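Local coordinates for siderophore enterobactin esterase (Emericella nidulans, PDB 6GUO), which hydrolyses the xenosiderophore enterobactin to N-(2,3-dihydroxybenzoyl)-L-serine, releasing its iron inside the fungal cell, at residues Arg221-Ser226 and Lys277-Glu282; Arg227-Val232 and Met254-Glu259. One frame throughout, in Å; residues are numbered along the deposited sequence.

Interaction 1 (Arg221-Ser226 and Lys277-Glu282); sequences RLSFGS and KEYLDE
Four backbone hydrogen bonds join R221-S226 to K277-E282 as parallel strands whose short axes come within 4.7 Å. K277 N donates to L222 O and K277 O accepts from F224 N, so K277 straddles S223; Y279 likewise straddles G225, with Y279 N binding F224 O at 2.8 Å almost straight (174°) and Y279 O accepting from S226 N. Beyond the strands D281 N, inside the type II turn Y279-E282, donates to S226 OG at 2.8 Å. G225 CA lies 3.2 Å from E282 O, the turn's last carbonyl, in a CA-H...O contact.

Side-chain polar contacts centre on R221. Its chain runs extended from CG to NE and grips Y279 OH end-on, the hydroxyl lying in the guanidinium plane; R221 NH2 makes the shorter, straighter bond to Y279 OH (3.0 Å) and NH1 the longer. The guanidinium and the Y279 ring are 70° apart. R221 NE forms a salt bridge with E275, which would help fix the group's rotation.

Nonpolar packing differs on the two faces. On that of F224 and E278, the phenyl ring turns one face to E278 CA, a CH-pi contact with CA 4.2 Å from the ring centroid, while E278 CG meets F224 CE1 at 3.5 Å. On the other, K277 CG rests over the Y279 ring, off its centre, and S223 CB meets its edge. Helix 288-301 covers this side. Strand 273-279 is one edge strand within this chain, and the pair forms the parallel C-terminal edge typical of the alpha/beta-hydrolase fold.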
loop_
_atom_site.group_PDB
_atom_site.type_symbol
_atom_site.label_atom_id
_atom_site.label_comp_id
_atom_site.label_asym_id
_atom_site.label_seq_id
_atom_site.Cartn_x
_atom_site.Cartn_y
_atom_site.Cartn_z
ATOM N N ARG A 221 15.724 -7.872 -5.304
ATOM C CA ARG A 221 15.053 -6.767 -5.980
ATOM C C ARG A 221 15.467 -5.471 -5.303
ATOM O O ARG A 221 15.225 -5.293 -4.112
ATOM C CB ARG A 221 13.532 -6.903 -5.943
ATOM C CG ARG A 221 12.832 -5.888 -6.847
ATOM C CD ARG A 221 11.333 -6.106 -6.890
ATOM N NE ARG A 221 10.688 -5.378 -7.994
ATOM C CZ ARG A 221 9.941 -4.273 -7.887
ATOM N NH1 ARG A 221 9.417 -3.736 -8.990
ATOM N NH2 ARG A 221 9.697 -3.695 -6.713
ATOM N N LEU A 222 16.110 -4.593 -6.073
ATOM C CA LEU A 222 16.453 -3.243 -5.636
ATOM C C LEU A 222 15.407 -2.281 -6.153
ATOM O O LEU A 222 14.856 -2.485 -7.232
ATOM C CB LEU A 222 17.817 -2.829 -6.192
ATOM C CG LEU A 222 19.008 -3.514 -5.522
ATOM C CD1 LEU A 222 20.225 -3.478 -6.426
ATOM C CD2 LEU A 222 19.304 -2.854 -4.182
ATOM N N SER A 223 15.143 -1.222 -5.396
ATOM C CA SER A 223 14.246 -0.175 -5.876
ATOM C C SER A 223 14.558 1.175 -5.262
ATOM O O SER A 223 15.217 1.266 -4.222
ATOM C CB SER A 223 12.781 -0.554 -5.628
ATOM O OG SER A 223 12.467 -0.531 -4.245
ATOM N N PHE A 224 14.088 2.225 -5.928
ATOM C CA PHE A 224 14.209 3.584 -5.422
ATOM C C PHE A 224 13.207 4.472 -6.139
ATOM O O PHE A 224 12.709 4.119 -7.208
ATOM C CB PHE A 224 15.644 4.121 -5.596
ATOM C CG PHE A 224 16.119 4.167 -7.023
ATOM C CD1 PHE A 224 15.965 5.322 -7.791
ATOM C CD2 PHE A 224 16.726 3.054 -7.604
ATOM C CE1 PHE A 224 16.409 5.367 -9.109
ATOM C CE2 PHE A 224 17.174 3.094 -8.918
ATOM C CZ PHE A 224 17.012 4.247 -9.671
ATOM N N GLY A 225 12.889 5.605 -5.530
ATOM C CA GLY A 225 12.064 6.623 -6.180
ATOM C C GLY A 225 12.939 7.577 -6.968
ATOM O O GLY A 225 14.018 7.941 -6.506
ATOM N N SER A 226 12.475 8.009 -8.144
ATOM C CA SER A 226 13.284 8.882 -9.012
ATOM C C SER A 226 13.670 10.206 -8.347
ATOM O O SER A 226 14.743 10.746 -8.618
ATOM C CB SER A 226 12.577 9.154 -10.349
ATOM O OG SER A 226 11.476 10.034 -10.185
ATOM N N LYS A 277 14.248 -1.451 -9.964
ATOM C CA LYS A 277 13.090 -0.669 -10.407
ATOM C C LYS A 277 13.201 0.758 -9.884
ATOM O O LYS A 277 13.323 0.976 -8.676
ATOM C CB LYS A 277 11.789 -1.320 -9.916
ATOM C CG LYS A 277 10.505 -0.529 -10.167
ATOM C CD LYS A 277 10.205 -0.338 -11.646
ATOM C CE LYS A 277 9.073 0.661 -11.869
ATOM N NZ LYS A 277 7.721 0.060 -11.740
ATOM N N GLU A 278 13.164 1.719 -10.803
ATOM C CA GLU A 278 13.049 3.128 -10.467
ATOM C C GLU A 278 11.572 3.474 -10.521
ATOM O O GLU A 278 10.935 3.276 -11.559
ATOM C CB GLU A 278 13.814 3.993 -11.472
ATOM C CG GLU A 278 13.665 5.494 -11.249
ATOM C CD GLU A 278 14.566 6.320 -12.148
ATOM O OE1 GLU A 278 14.911 7.453 -11.759
ATOM O OE2 GLU A 278 14.924 5.847 -13.247
ATOM N N TYR A 279 11.034 3.987 -9.418
ATOM C CA TYR A 279 9.637 4.421 -9.365
ATOM C C TYR A 279 9.567 5.908 -9.696
ATOM O O TYR A 279 9.994 6.742 -8.902
ATOM C CB TYR A 279 9.021 4.122 -7.993
ATOM C CG TYR A 279 8.718 2.657 -7.798
ATOM C CD1 TYR A 279 7.533 2.111 -8.273
ATOM C CD2 TYR A 279 9.626 1.807 -7.161
ATOM C CE1 TYR A 279 7.243 0.770 -8.114
ATOM C CE2 TYR A 279 9.346 0.457 -7.001
ATOM C CZ TYR A 279 8.154 -0.057 -7.482
ATOM O OH TYR A 279 7.854 -1.383 -7.340
ATOM N N LEU A 280 9.041 6.233 -10.876
ATOM C CA LEU A 280 9.010 7.620 -11.342
ATOM C C LEU A 280 8.154 8.508 -10.445
ATOM O O LEU A 280 7.063 8.116 -10.029
ATOM C CB LEU A 280 8.495 7.710 -12.782
ATOM C CG LEU A 280 9.378 7.179 -13.907
ATOM C CD1 LEU A 280 8.693 7.448 -15.242
ATOM C CD2 LEU A 280 10.769 7.805 -13.887
ATOM N N ASP A 281 8.682 9.694 -10.140
ATOM C CA ASP A 281 7.995 10.739 -9.366
ATOM C C ASP A 281 7.767 10.426 -7.885
ATOM O O ASP A 281 7.066 11.178 -7.203
ATOM C CB ASP A 281 6.649 11.134 -10.013
ATOM C CG ASP A 281 6.744 11.325 -11.515
ATOM O OD1 ASP A 281 7.744 11.899 -12.003
ATOM O OD2 ASP A 281 5.803 10.895 -12.209
ATOM N N GLU A 282 8.367 9.351 -7.373
ATOM C CA GLU A 282 8.240 9.009 -5.959
ATOM C C GLU A 282 9.476 9.489 -5.206
ATOM O O GLU A 282 10.587 9.476 -5.741
ATOM C CB GLU A 282 8.060 7.504 -5.760
ATOM C CG GLU A 282 6.929 6.868 -6.565
ATOM C CD GLU A 282 5.524 7.235 -6.104
ATOM O OE1 GLU A 282 5.343 8.045 -5.169
ATOM O OE2 GLU A 282 4.575 6.687 -6.698
#

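Interaction 2 (Arg227-Val232 and Met254-Glu259); sequences REQYPV and MNDNCE
Q229 carries the closest part of this contact, reaching from the loop after strand 219-225 to the first turn of helix 254-268. With CG anti to the backbone N (chi1 -167°) and the chain extended beyond it, its carboxamide spans the helix start: Q229 OE1 accepts from D256 N at 2.9 Å in the amide plane, and Q229 NE2 donates to D256 OD2 at 2.9 Å. That carboxylate oxygen is met from above its own plane, and the amide and carboxylate stand 84° apart. The two nearly straight bonds hold the amide's rotation, and the helix dipole probably polarises OE1. Alongside, N255 OD1 accepts a more bent bond from Q229 N, 3.0 Å away and above the N255 carbonyl plane, while N255 ND2 is bound to S226 O.

Toward the interior, M254 CG, anti to the backbone N (chi1 -178°), lies 3.5 Å from E228 OE1, and bends at chi2 and chi3 keep CE near the same oxygen. E228 binds H284 ND1 through OE1, and S189 OG and G225 N through OE2. Its place after strand 219-225 and its histidine partner are consistent with the acid of a catalytic triad. At the helix start a water links E228 O to M254 N.

The Y230 side is looser. Y230 CD2, at the ring's edge, stands 3.8 Å from N255 ND2, and another water joins Y230 OH to D256 OD1. Beyond, P231 rests on helix 239-252 and F224 of strand 219-225 lies against helix 254-268, so the loop lies between two successive helices and the sheet's end.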
loop_
_atom_site.group_PDB
_atom_site.type_symbol
_atom_site.label_atom_id
_atom_site.label_comp_id
_atom_site.label_asym_id
_atom_site.label_seq_id
_atom_site.Cartn_x
_atom_site.Cartn_y
_atom_site.Cartn_z
ATOM N N ARG A 227 12.804 10.711 -7.471
ATOM C CA ARG A 227 13.040 11.979 -6.787
ATOM C C ARG A 227 14.010 11.903 -5.610
ATOM O O ARG A 227 14.390 12.943 -5.080
ATOM C CB ARG A 227 11.725 12.577 -6.303
ATOM C CG ARG A 227 10.778 12.919 -7.431
ATOM C CD ARG A 227 9.522 13.564 -6.893
ATOM N NE ARG A 227 8.721 14.164 -7.958
ATOM C CZ ARG A 227 7.562 14.794 -7.766
ATOM N NH1 ARG A 227 7.047 14.919 -6.545
ATOM N NH2 ARG A 227 6.916 15.312 -8.806
ATOM N N GLU A 228 14.421 10.700 -5.202
ATOM C CA GLU A 228 15.284 10.565 -4.031
ATOM C C GLU A 228 16.622 11.296 -4.204
ATOM O O GLU A 228 17.024 12.057 -3.324
ATOM C CB GLU A 228 15.486 9.090 -3.669
ATOM C CG GLU A 228 14.197 8.448 -3.169
ATOM C CD GLU A 228 14.427 7.124 -2.488
ATOM O OE1 GLU A 228 15.069 7.123 -1.419
ATOM O OE2 GLU A 228 13.965 6.094 -3.022
ATOM N N GLN A 229 17.279 11.097 -5.343
ATOM C CA GLN A 229 18.494 11.860 -5.677
ATOM C C GLN A 229 18.192 13.217 -6.328
ATOM O O GLN A 229 19.029 14.120 -6.281
ATOM C CB GLN A 229 19.399 11.040 -6.592
ATOM C CG GLN A 229 20.808 11.597 -6.752
ATOM C CD GLN A 229 21.727 10.664 -7.513
ATOM O OE1 GLN A 229 21.653 9.444 -7.371
ATOM N NE2 GLN A 229 22.609 11.237 -8.323
ATOM N N TYR A 230 17.009 13.353 -6.932
ATOM C CA TYR A 230 16.623 14.561 -7.665
ATOM C C TYR A 230 15.320 15.141 -7.110
ATOM O O TYR A 230 14.266 15.037 -7.744
ATOM C CB TYR A 230 16.497 14.228 -9.153
ATOM C CG TYR A 230 17.783 13.692 -9.732
ATOM C CD1 TYR A 230 18.821 14.556 -10.093
ATOM C CD2 TYR A 230 17.981 12.320 -9.892
ATOM C CE1 TYR A 230 20.012 14.066 -10.616
ATOM C CE2 TYR A 230 19.168 11.820 -10.415
ATOM C CZ TYR A 230 20.178 12.696 -10.775
ATOM O OH TYR A 230 21.352 12.206 -11.291
ATOM N N PRO A 231 15.388 15.757 -5.914
ATOM C CA PRO A 231 14.163 16.232 -5.270
ATOM C C PRO A 231 13.465 17.364 -6.025
ATOM O O PRO A 231 14.107 18.131 -6.746
ATOM C CB PRO A 231 14.632 16.697 -3.882
ATOM C CG PRO A 231 16.103 16.831 -3.972
ATOM C CD PRO A 231 16.565 15.898 -5.038
ATOM N N VAL A 232 12.148 17.421 -5.851
ATOM C CA VAL A 232 11.283 18.407 -6.477
ATOM C C VAL A 232 10.645 19.219 -5.358
ATOM O O VAL A 232 10.119 18.657 -4.395
ATOM C CB VAL A 232 10.193 17.722 -7.327
ATOM C CG1 VAL A 232 9.193 18.739 -7.871
ATOM C CG2 VAL A 232 10.836 16.935 -8.463
ATOM N N MET A 254 21.062 8.216 -3.864
ATOM C CA MET A 254 20.248 6.999 -3.829
ATOM C C MET A 254 20.149 6.309 -5.192
ATOM O O MET A 254 20.406 5.106 -5.299
ATOM C CB MET A 254 18.846 7.314 -3.300
ATOM C CG MET A 254 17.920 6.113 -3.162
ATOM S SD MET A 254 18.526 4.842 -2.044
ATOM C CE MET A 254 18.475 5.688 -0.465
ATOM N N ASN A 255 19.798 7.082 -6.219
ATOM C CA ASN A 255 19.512 6.550 -7.556
ATOM C C ASN A 255 20.760 5.919 -8.180
ATOM O O ASN A 255 20.719 4.777 -8.644
ATOM C CB ASN A 255 18.989 7.641 -8.509
ATOM C CG ASN A 255 17.729 8.335 -8.010
ATOM O OD1 ASN A 255 17.484 8.450 -6.807
ATOM N ND2 ASN A 255 16.929 8.829 -8.952
ATOM N N ASP A 256 21.863 6.666 -8.186
ATOM C CA ASP A 256 23.113 6.174 -8.772
ATOM C C ASP A 256 23.745 5.028 -7.967
ATOM O O ASP A 256 24.263 4.081 -8.563
ATOM C CB ASP A 256 24.128 7.314 -8.977
ATOM C CG ASP A 256 23.713 8.296 -10.076
ATOM O OD1 ASP A 256 22.954 7.920 -10.997
ATOM O OD2 ASP A 256 24.160 9.458 -10.025
ATOM N N ASN A 257 23.704 5.102 -6.635
ATOM C CA ASN A 257 24.214 4.001 -5.799
ATOM C C ASN A 257 23.463 2.689 -6.076
ATOM O O ASN A 257 24.089 1.637 -6.211
ATOM C CB ASN A 257 24.153 4.332 -4.296
ATOM C CG ASN A 257 25.242 5.300 -3.847
ATOM O OD1 ASN A 257 26.178 5.603 -4.586
ATOM N ND2 ASN A 257 25.122 5.788 -2.612
ATOM N N CYS A 258 22.134 2.760 -6.172
ATOM C CA CYS A 258 21.320 1.582 -6.496
ATOM C C CYS A 258 21.639 1.002 -7.866
ATOM O O CYS A 258 21.852 -0.207 -7.993
ATOM C CB CYS A 258 19.830 1.904 -6.450
ATOM S SG CYS A 258 19.172 2.010 -4.786
ATOM N N GLU A 259 21.651 1.867 -8.882
ATOM C CA GLU A 259 21.920 1.441 -10.262
ATOM C C GLU A 259 23.317 0.835 -10.407
ATOM O O GLU A 259 23.493 -0.169 -11.100
ATOM C CB GLU A 259 21.747 2.608 -11.249
ATOM C CG GLU A 259 20.296 3.009 -11.513
ATOM C CD GLU A 259 19.513 2.012 -12.366
ATOM O OE1 GLU A 259 18.271 2.138 -12.418
ATOM O OE2 GLU A 259 20.111 1.105 -12.987
HETATM O O HOH W 1 19.702 10.604 -2.748
HETATM O O HOH W 2 21.136 9.622 -12.049
#

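Interactions 1 and 2 follow each other directly at S226/R227 and share a border. Interaction 1 is partly buried, its strand residues largely inside and its turn exposed, and relies on regular backbone bonding with one arginine-tyrosine grip, whereas interaction 2 lies farther out and joins a loop to a helix start through side-chain amides, a carboxylate and water. A probable hydrogen bond from R227 N to E282 O stitches the loop to the turn. The F224 ring also packs on N255, so helix 254-268 covers one face of the strand pair before leading on to strand 273-279. At interaction 1 the second subunit also packs, L280 against its counterpart; no other chain touches interaction 2.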